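Local coordinates for protein serine acetyltransferase (Bacteroides vulgatus ATCC 8482, PDB 3F1X) that probably transfers an acetyl group from acetyl-CoA to serine, as expected of a left-handed beta-helix acyltransferase in amino-acid biosynthesis, at residues A[37-46]-A[176-184]; A[80-91]-A[107-117]. One frame throughout, in Å; residues are numbered along the deposited sequence.

Contact 1. Residues A[37-46]-A[176-184]; sequences PSAKSLYKIV and LIPRFITEM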
# COMPACT_ATOMS: atom_id res chain seq x y z
N PRO A 37 -2.75 16.20 15.22
CA PRO A 37 -3.50 14.95 15.32
C PRO A 37 -3.59 14.27 13.96
O PRO A 37 -3.81 14.93 12.94
CB PRO A 37 -4.84 15.41 15.85
CG PRO A 37 -4.45 16.52 16.76
CD PRO A 37 -3.47 17.29 15.90
N SER A 38 -3.40 12.96 13.94
CA SER A 38 -3.44 12.18 12.72
C SER A 38 -4.63 11.24 12.71
O SER A 38 -4.70 10.32 13.52
CB SER A 38 -2.14 11.38 12.57
OG SER A 38 -2.23 10.41 11.54
N ALA A 39 -5.57 11.48 11.81
CA ALA A 39 -6.73 10.62 11.72
C ALA A 39 -6.25 9.19 11.43
O ALA A 39 -6.85 8.23 11.90
CB ALA A 39 -7.65 11.10 10.61
N LYS A 40 -5.17 9.06 10.67
CA LYS A 40 -4.64 7.74 10.34
C LYS A 40 -4.16 7.00 11.57
O LYS A 40 -4.51 5.83 11.77
CB LYS A 40 -3.51 7.86 9.31
CG LYS A 40 -4.01 8.25 7.93
CD LYS A 40 -2.88 8.37 6.92
CE LYS A 40 -3.44 8.68 5.53
NZ LYS A 40 -2.37 8.85 4.51
N SER A 41 -3.34 7.66 12.39
CA SER A 41 -2.83 7.05 13.61
C SER A 41 -3.98 6.75 14.55
O SER A 41 -4.01 5.70 15.19
CB SER A 41 -1.84 7.98 14.30
OG SER A 41 -0.72 8.21 13.46
N LEU A 42 -4.93 7.68 14.63
CA LEU A 42 -6.09 7.51 15.51
C LEU A 42 -6.92 6.30 15.09
O LEU A 42 -7.46 5.59 15.94
CB LEU A 42 -6.94 8.79 15.53
CG LEU A 42 -6.27 9.95 16.30
CD1 LEU A 42 -7.12 11.21 16.23
CD2 LEU A 42 -6.07 9.53 17.76
N TYR A 43 -7.02 6.06 13.79
CA TYR A 43 -7.78 4.90 13.32
C TYR A 43 -7.08 3.64 13.83
O TYR A 43 -7.73 2.74 14.36
CB TYR A 43 -7.84 4.89 11.79
CG TYR A 43 -8.39 3.61 11.23
CD1 TYR A 43 -9.76 3.35 11.24
CD2 TYR A 43 -7.54 2.63 10.72
CE1 TYR A 43 -10.28 2.14 10.76
CE2 TYR A 43 -8.04 1.42 10.24
CZ TYR A 43 -9.41 1.18 10.26
OH TYR A 43 -9.91 -0.02 9.80
N LYS A 44 -5.77 3.58 13.66
CA LYS A 44 -4.99 2.43 14.11
C LYS A 44 -5.14 2.24 15.61
O LYS A 44 -5.24 1.12 16.10
CB LYS A 44 -3.50 2.61 13.79
CG LYS A 44 -3.15 2.41 12.33
CD LYS A 44 -1.70 2.79 12.06
CE LYS A 44 -1.38 2.70 10.58
NZ LYS A 44 -0.04 3.27 10.26
N ILE A 45 -5.16 3.35 16.34
CA ILE A 45 -5.29 3.29 17.79
C ILE A 45 -6.60 2.64 18.22
O ILE A 45 -6.60 1.73 19.06
CB ILE A 45 -5.18 4.71 18.40
CG1 ILE A 45 -3.72 5.15 18.34
CG2 ILE A 45 -5.70 4.72 19.84
CD1 ILE A 45 -3.49 6.59 18.72
N VAL A 46 -7.72 3.10 17.65
CA VAL A 46 -9.01 2.53 17.99
C VAL A 46 -9.09 1.05 17.59
O VAL A 46 -9.68 0.24 18.31
CB VAL A 46 -10.18 3.31 17.33
CG1 VAL A 46 -11.50 2.64 17.64
CG2 VAL A 46 -10.20 4.73 17.84
N LEU A 176 -8.94 17.45 22.74
CA LEU A 176 -9.11 17.22 21.31
C LEU A 176 -9.26 15.76 20.86
O LEU A 176 -10.22 15.40 20.18
CB LEU A 176 -7.94 17.86 20.56
CG LEU A 176 -8.07 17.99 19.04
CD1 LEU A 176 -9.10 19.07 18.71
CD2 LEU A 176 -6.71 18.35 18.43
N ILE A 177 -8.30 14.92 21.22
CA ILE A 177 -8.34 13.52 20.83
C ILE A 177 -9.68 12.81 21.07
O ILE A 177 -10.12 12.03 20.23
CB ILE A 177 -7.21 12.73 21.50
CG1 ILE A 177 -5.85 13.32 21.08
CG2 ILE A 177 -7.26 11.28 21.11
CD1 ILE A 177 -5.67 13.41 19.56
N PRO A 178 -10.34 13.05 22.22
CA PRO A 178 -11.62 12.36 22.46
C PRO A 178 -12.70 12.64 21.40
O PRO A 178 -13.37 11.73 20.92
CB PRO A 178 -12.04 12.86 23.84
CG PRO A 178 -10.71 13.14 24.51
CD PRO A 178 -9.94 13.83 23.40
N ARG A 179 -12.85 13.91 21.03
CA ARG A 179 -13.84 14.31 20.04
C ARG A 179 -13.47 13.72 18.68
O ARG A 179 -14.33 13.32 17.90
CB ARG A 179 -13.91 15.84 19.96
CG ARG A 179 -15.04 16.39 19.10
CD ARG A 179 -16.40 15.89 19.57
NE ARG A 179 -17.49 16.38 18.72
CZ ARG A 179 -18.00 17.61 18.78
NH1 ARG A 179 -17.53 18.49 19.66
NH2 ARG A 179 -18.97 17.96 17.95
N PHE A 180 -12.17 13.68 18.41
CA PHE A 180 -11.66 13.11 17.17
C PHE A 180 -12.14 11.68 17.07
O PHE A 180 -12.65 11.24 16.04
CB PHE A 180 -10.14 13.11 17.20
CG PHE A 180 -9.52 13.93 16.13
CD1 PHE A 180 -9.33 13.40 14.86
CD2 PHE A 180 -9.11 15.23 16.39
CE1 PHE A 180 -8.75 14.15 13.85
CE2 PHE A 180 -8.51 16.00 15.39
CZ PHE A 180 -8.33 15.46 14.12
N ILE A 181 -11.96 10.94 18.16
CA ILE A 181 -12.36 9.55 18.20
C ILE A 181 -13.87 9.32 18.04
O ILE A 181 -14.27 8.40 17.33
CB ILE A 181 -11.82 8.88 19.49
CG1 ILE A 181 -10.29 8.77 19.38
CG2 ILE A 181 -12.50 7.51 19.72
CD1 ILE A 181 -9.60 8.11 20.56
N THR A 182 -14.71 10.14 18.69
CA THR A 182 -16.15 9.93 18.53
C THR A 182 -16.64 10.33 17.15
O THR A 182 -17.53 9.68 16.60
CB THR A 182 -16.99 10.68 19.61
OG1 THR A 182 -16.69 12.08 19.61
CG2 THR A 182 -16.74 10.08 20.99
N GLU A 183 -16.06 11.38 16.57
CA GLU A 183 -16.47 11.79 15.23
C GLU A 183 -16.08 10.71 14.24
O GLU A 183 -16.70 10.58 13.18
CB GLU A 183 -15.84 13.13 14.85
CG GLU A 183 -16.41 14.30 15.64
CD GLU A 183 -17.88 14.54 15.34
OE1 GLU A 183 -18.52 15.32 16.07
OE2 GLU A 183 -18.41 13.94 14.38
N MSE A 184 -15.04 9.95 14.58
CA MSE A 184 -14.59 8.86 13.72
C MSE A 184 -15.68 7.80 13.66
O MSE A 184 -15.98 7.26 12.59
CB MSE A 184 -13.30 8.26 14.29
CG MSE A 184 -12.14 8.23 13.32
SE MSE A 184 -10.56 7.46 14.13
CE MSE A 184 -11.10 5.60 14.10
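Leu42 and Met184 meet in an apolar helix-on-helix packing in the helical N-terminal part of a serine acetyltransferase, the region that precedes the left-handed parallel beta-helix. Residues 39-46 of helix 39-53 lie steeply across residues 177-184 of helix 177-189, the segment axes coming within 10.6 Å and turned by 75°. That spacing leaves room for large side chains, and leucine, isoleucine, phenylalanine and methionine supply them.

Carbon contacts dominate. Leu42 divides its two methyls: CD1 meets Phe180 CD1 obliquely at 3.4 Å, whereas CD2 reaches Ile177 CG2. At the opposite corner of the same ring Pro37 CB approaches Phe180 CE2 to 3.7 Å, and Pro37 CG presses on Leu176 CD2 at 3.4 Å, tighter than usual for two carbons. One turn beyond Leu42, Val46 CG2 slides past Ile181 CG2 at 4.1 Å.

The polar groups lie off the contact surface. Ser38 is the N-cap of helix 39-53: its OG accepts from Ser41 N at 3.1 Å in a nearly straight bond (170°), which suits a serine with its short hydroxyl. On the face of helix 177-189 that meets the second subunit, Arg179 grips OE1 of Glu183 side-on in a salt bridge, and Tyr154 and Pro155 of that subunit pack on the pair.

The remaining element is a knob into a hole. Met184, deposited as selenomethionine, enters among Ala39, Leu42, Tyr43 and Val46, and a bend at its third torsion (chi3 75°) lays Met184 CE 3.5 Å from Tyr43 CA.

Contact 2. Residues A[80-91]-A[107-117]; sequences FGLLTEQILAGL and PCRETASLLAA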
# COMPACT_ATOMS: atom_id res chain seq x y z
N PHE A 80 0.52 1.69 22.77
CA PHE A 80 1.22 2.62 23.64
C PHE A 80 2.03 3.65 22.88
O PHE A 80 1.98 4.84 23.19
CB PHE A 80 2.14 1.86 24.58
CG PHE A 80 2.95 2.75 25.47
CD1 PHE A 80 2.33 3.62 26.35
CD2 PHE A 80 4.34 2.73 25.42
CE1 PHE A 80 3.07 4.47 27.17
CE2 PHE A 80 5.10 3.58 26.23
CZ PHE A 80 4.46 4.45 27.11
N GLY A 81 2.80 3.19 21.89
CA GLY A 81 3.61 4.09 21.10
C GLY A 81 2.75 5.08 20.34
O GLY A 81 2.98 6.29 20.40
N LEU A 82 1.75 4.57 19.63
CA LEU A 82 0.84 5.40 18.85
C LEU A 82 0.07 6.38 19.72
O LEU A 82 -0.01 7.57 19.41
CB LEU A 82 -0.16 4.51 18.09
CG LEU A 82 -0.06 4.30 16.57
CD1 LEU A 82 1.37 4.35 16.10
CD2 LEU A 82 -0.71 2.98 16.20
N LEU A 83 -0.51 5.89 20.81
CA LEU A 83 -1.30 6.74 21.70
C LEU A 83 -0.48 7.83 22.37
O LEU A 83 -0.99 8.91 22.63
CB LEU A 83 -2.01 5.90 22.77
CG LEU A 83 -2.96 6.65 23.71
CD1 LEU A 83 -4.07 7.35 22.92
CD2 LEU A 83 -3.56 5.67 24.69
N THR A 84 0.79 7.55 22.66
CA THR A 84 1.63 8.56 23.30
C THR A 84 1.76 9.77 22.37
O THR A 84 1.56 10.91 22.78
CB THR A 84 3.05 8.01 23.59
OG1 THR A 84 2.97 6.95 24.56
CG2 THR A 84 3.96 9.11 24.13
N GLU A 85 2.04 9.51 21.10
CA GLU A 85 2.20 10.58 20.12
C GLU A 85 0.92 11.40 19.90
O GLU A 85 0.98 12.62 19.80
CB GLU A 85 2.66 9.99 18.78
CG GLU A 85 3.08 11.03 17.75
CD GLU A 85 4.32 11.80 18.18
OE1 GLU A 85 5.25 11.18 18.72
OE2 GLU A 85 4.36 13.03 17.95
N GLN A 86 -0.23 10.73 19.84
CA GLN A 86 -1.48 11.44 19.61
C GLN A 86 -1.90 12.26 20.81
O GLN A 86 -2.46 13.35 20.67
CB GLN A 86 -2.58 10.47 19.21
CG GLN A 86 -2.35 9.85 17.84
CD GLN A 86 -2.04 10.90 16.79
OE1 GLN A 86 -0.95 10.93 16.22
NE2 GLN A 86 -3.01 11.78 16.54
N ILE A 87 -1.64 11.74 22.00
CA ILE A 87 -1.98 12.47 23.20
C ILE A 87 -1.08 13.71 23.22
O ILE A 87 -1.52 14.80 23.59
CB ILE A 87 -1.76 11.60 24.46
CG1 ILE A 87 -2.84 10.52 24.53
CG2 ILE A 87 -1.77 12.48 25.70
CD1 ILE A 87 -2.71 9.55 25.69
N LEU A 88 0.17 13.55 22.81
CA LEU A 88 1.10 14.68 22.77
C LEU A 88 0.56 15.74 21.79
O LEU A 88 0.63 16.94 22.06
CB LEU A 88 2.49 14.23 22.33
CG LEU A 88 3.59 15.30 22.29
CD1 LEU A 88 3.82 15.87 23.68
CD2 LEU A 88 4.88 14.68 21.77
N ALA A 89 0.03 15.29 20.66
CA ALA A 89 -0.53 16.21 19.68
C ALA A 89 -1.73 16.97 20.27
O ALA A 89 -1.90 18.17 20.04
CB ALA A 89 -0.94 15.46 18.41
N GLY A 90 -2.55 16.25 21.03
CA GLY A 90 -3.71 16.87 21.65
C GLY A 90 -3.32 17.95 22.63
O GLY A 90 -3.85 19.05 22.60
N LEU A 91 -2.38 17.63 23.52
CA LEU A 91 -1.93 18.59 24.51
C LEU A 91 -1.36 19.83 23.81
O LEU A 91 -1.61 20.95 24.25
CB LEU A 91 -0.85 17.96 25.40
CG LEU A 91 -1.31 16.86 26.35
CD1 LEU A 91 -0.11 16.10 26.89
CD2 LEU A 91 -2.12 17.47 27.49
N PRO A 107 4.05 20.66 26.48
CA PRO A 107 3.83 19.22 26.37
C PRO A 107 5.04 18.36 26.02
O PRO A 107 5.48 18.33 24.87
CB PRO A 107 2.72 19.14 25.34
CG PRO A 107 1.84 20.24 25.80
CD PRO A 107 2.81 21.38 26.14
N CYS A 108 5.58 17.69 27.03
CA CYS A 108 6.71 16.80 26.82
C CYS A 108 6.14 15.40 26.69
O CYS A 108 5.13 15.08 27.33
CB CYS A 108 7.69 16.89 28.00
SG CYS A 108 6.92 16.64 29.61
N ARG A 109 6.76 14.58 25.86
CA ARG A 109 6.30 13.21 25.64
C ARG A 109 6.15 12.48 26.97
O ARG A 109 5.33 11.58 27.11
CB ARG A 109 7.30 12.48 24.75
CG ARG A 109 6.93 11.04 24.43
CD ARG A 109 7.93 10.48 23.45
NE ARG A 109 8.06 11.36 22.29
CZ ARG A 109 7.14 11.50 21.35
NH1 ARG A 109 6.01 10.80 21.41
NH2 ARG A 109 7.34 12.35 20.35
N GLU A 110 6.97 12.88 27.94
CA GLU A 110 6.96 12.29 29.27
C GLU A 110 5.55 12.32 29.85
O GLU A 110 5.07 11.33 30.41
CB GLU A 110 7.92 13.07 30.16
CG GLU A 110 7.89 12.70 31.63
CD GLU A 110 8.73 13.65 32.47
OE1 GLU A 110 8.68 13.55 33.72
OE2 GLU A 110 9.45 14.49 31.89
N THR A 111 4.89 13.46 29.71
CA THR A 111 3.53 13.62 30.22
C THR A 111 2.56 12.77 29.41
O THR A 111 1.69 12.10 29.97
CB THR A 111 3.08 15.09 30.11
OG1 THR A 111 4.06 15.94 30.71
CG2 THR A 111 1.74 15.29 30.81
N ALA A 112 2.72 12.78 28.09
CA ALA A 112 1.86 12.03 27.19
C ALA A 112 2.02 10.52 27.35
O ALA A 112 1.04 9.78 27.26
CB ALA A 112 2.13 12.43 25.74
N SER A 113 3.24 10.06 27.59
CA SER A 113 3.46 8.62 27.72
C SER A 113 2.79 8.04 28.97
O SER A 113 2.27 6.93 28.94
CB SER A 113 4.96 8.31 27.70
OG SER A 113 5.64 8.98 28.74
N LEU A 114 2.80 8.80 30.07
CA LEU A 114 2.18 8.32 31.30
C LEU A 114 0.65 8.30 31.14
O LEU A 114 -0.02 7.36 31.58
CB LEU A 114 2.58 9.20 32.48
CG LEU A 114 2.16 8.73 33.88
CD1 LEU A 114 2.55 7.28 34.08
CD2 LEU A 114 2.81 9.62 34.93
N LEU A 115 0.10 9.32 30.49
CA LEU A 115 -1.34 9.36 30.26
C LEU A 115 -1.72 8.17 29.38
O LEU A 115 -2.73 7.51 29.62
CB LEU A 115 -1.75 10.67 29.58
CG LEU A 115 -1.68 11.97 30.38
CD1 LEU A 115 -2.12 13.14 29.51
CD2 LEU A 115 -2.58 11.88 31.60
N ALA A 116 -0.91 7.89 28.37
CA ALA A 116 -1.18 6.77 27.48
C ALA A 116 -1.16 5.46 28.26
O ALA A 116 -2.00 4.59 28.03
CB ALA A 116 -0.14 6.73 26.35
N ALA A 117 -0.21 5.33 29.18
CA ALA A 117 -0.12 4.12 29.99
C ALA A 117 -1.33 4.04 30.93
O ALA A 117 -1.90 2.96 31.15
CB ALA A 117 1.18 4.10 30.78
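Thr84 and Ala116 interlock in a close, reciprocal knobs-into-holes packing of two helices at the outer side of the helical domain, where residues 109-117 run back across residues 80-91, the segment axes at 124°. Thr84 fits among Arg109, Ala112, Ser113 and Ala116; Ala116 in turn fits among Phe80, Leu83, Thr84 and Ile87. Small residues on the later helix make this possible: the segment axes approach to 8.0 Å at their closest, and Thr84 CA lies 4.8 Å from Ser113 CA.

A threonine buried here needs a partner for its hydroxyl. Thr84 OG1 finds it in its own helix, donating to Phe80 O at 2.7 Å, while its methyl CG2 is left to pack on Arg109 and Ser113. The Phe80 ring lies with one face over this hydroxyl and turns its edge to the other helix, Phe80 CE1 being 3.1 Å from Ser113 O in the ring plane. Tyr6 of the third subunit meets the same ring, so the contact borders a subunit interface.

Beside this, Arg109 bends at its third torsion (chi3 -52°) and reaches Glu85 end-on in a salt bridge, NH1 at 2.8 Å and NH2 at 2.9 Å both gripping the single oxygen OE1, with the carboxylate and guanidinium planes 39° apart. Leu88 CD2 covers one face of the guanidinium. An alanine in place of Glu85 would probably leave the Arg109 charge without its mate and its end group free to swing off Leu88.

Where helix 109-120 begins, Leu88 and Leu91, late in helix 68-93, receive Pro107, whose CG rests on Leu91 CB at 3.5 Å.

After the N-terminal helix 7-17 and a long connection, the chain enters helix 39-53, whose first turns wait for their contact 1 partner until helix 177-189. Contact 1 thus closes a large, mostly helical excursion that holds no strand, just before the first beta-helix strand. Contact 2 is nested within that loop and closes a much shorter one, from helix 68-93 back to helix 109-120. Their centres lie about 13 Å apart. Helix 68-93 bridges them: on one side it packs against helix 109-120, and through Gln86 it touches Ile45 and Ile177 of contact 1, tying the outer pair of helices to helix 39-53 and to helix 177-189, the one that leads into the beta-helix.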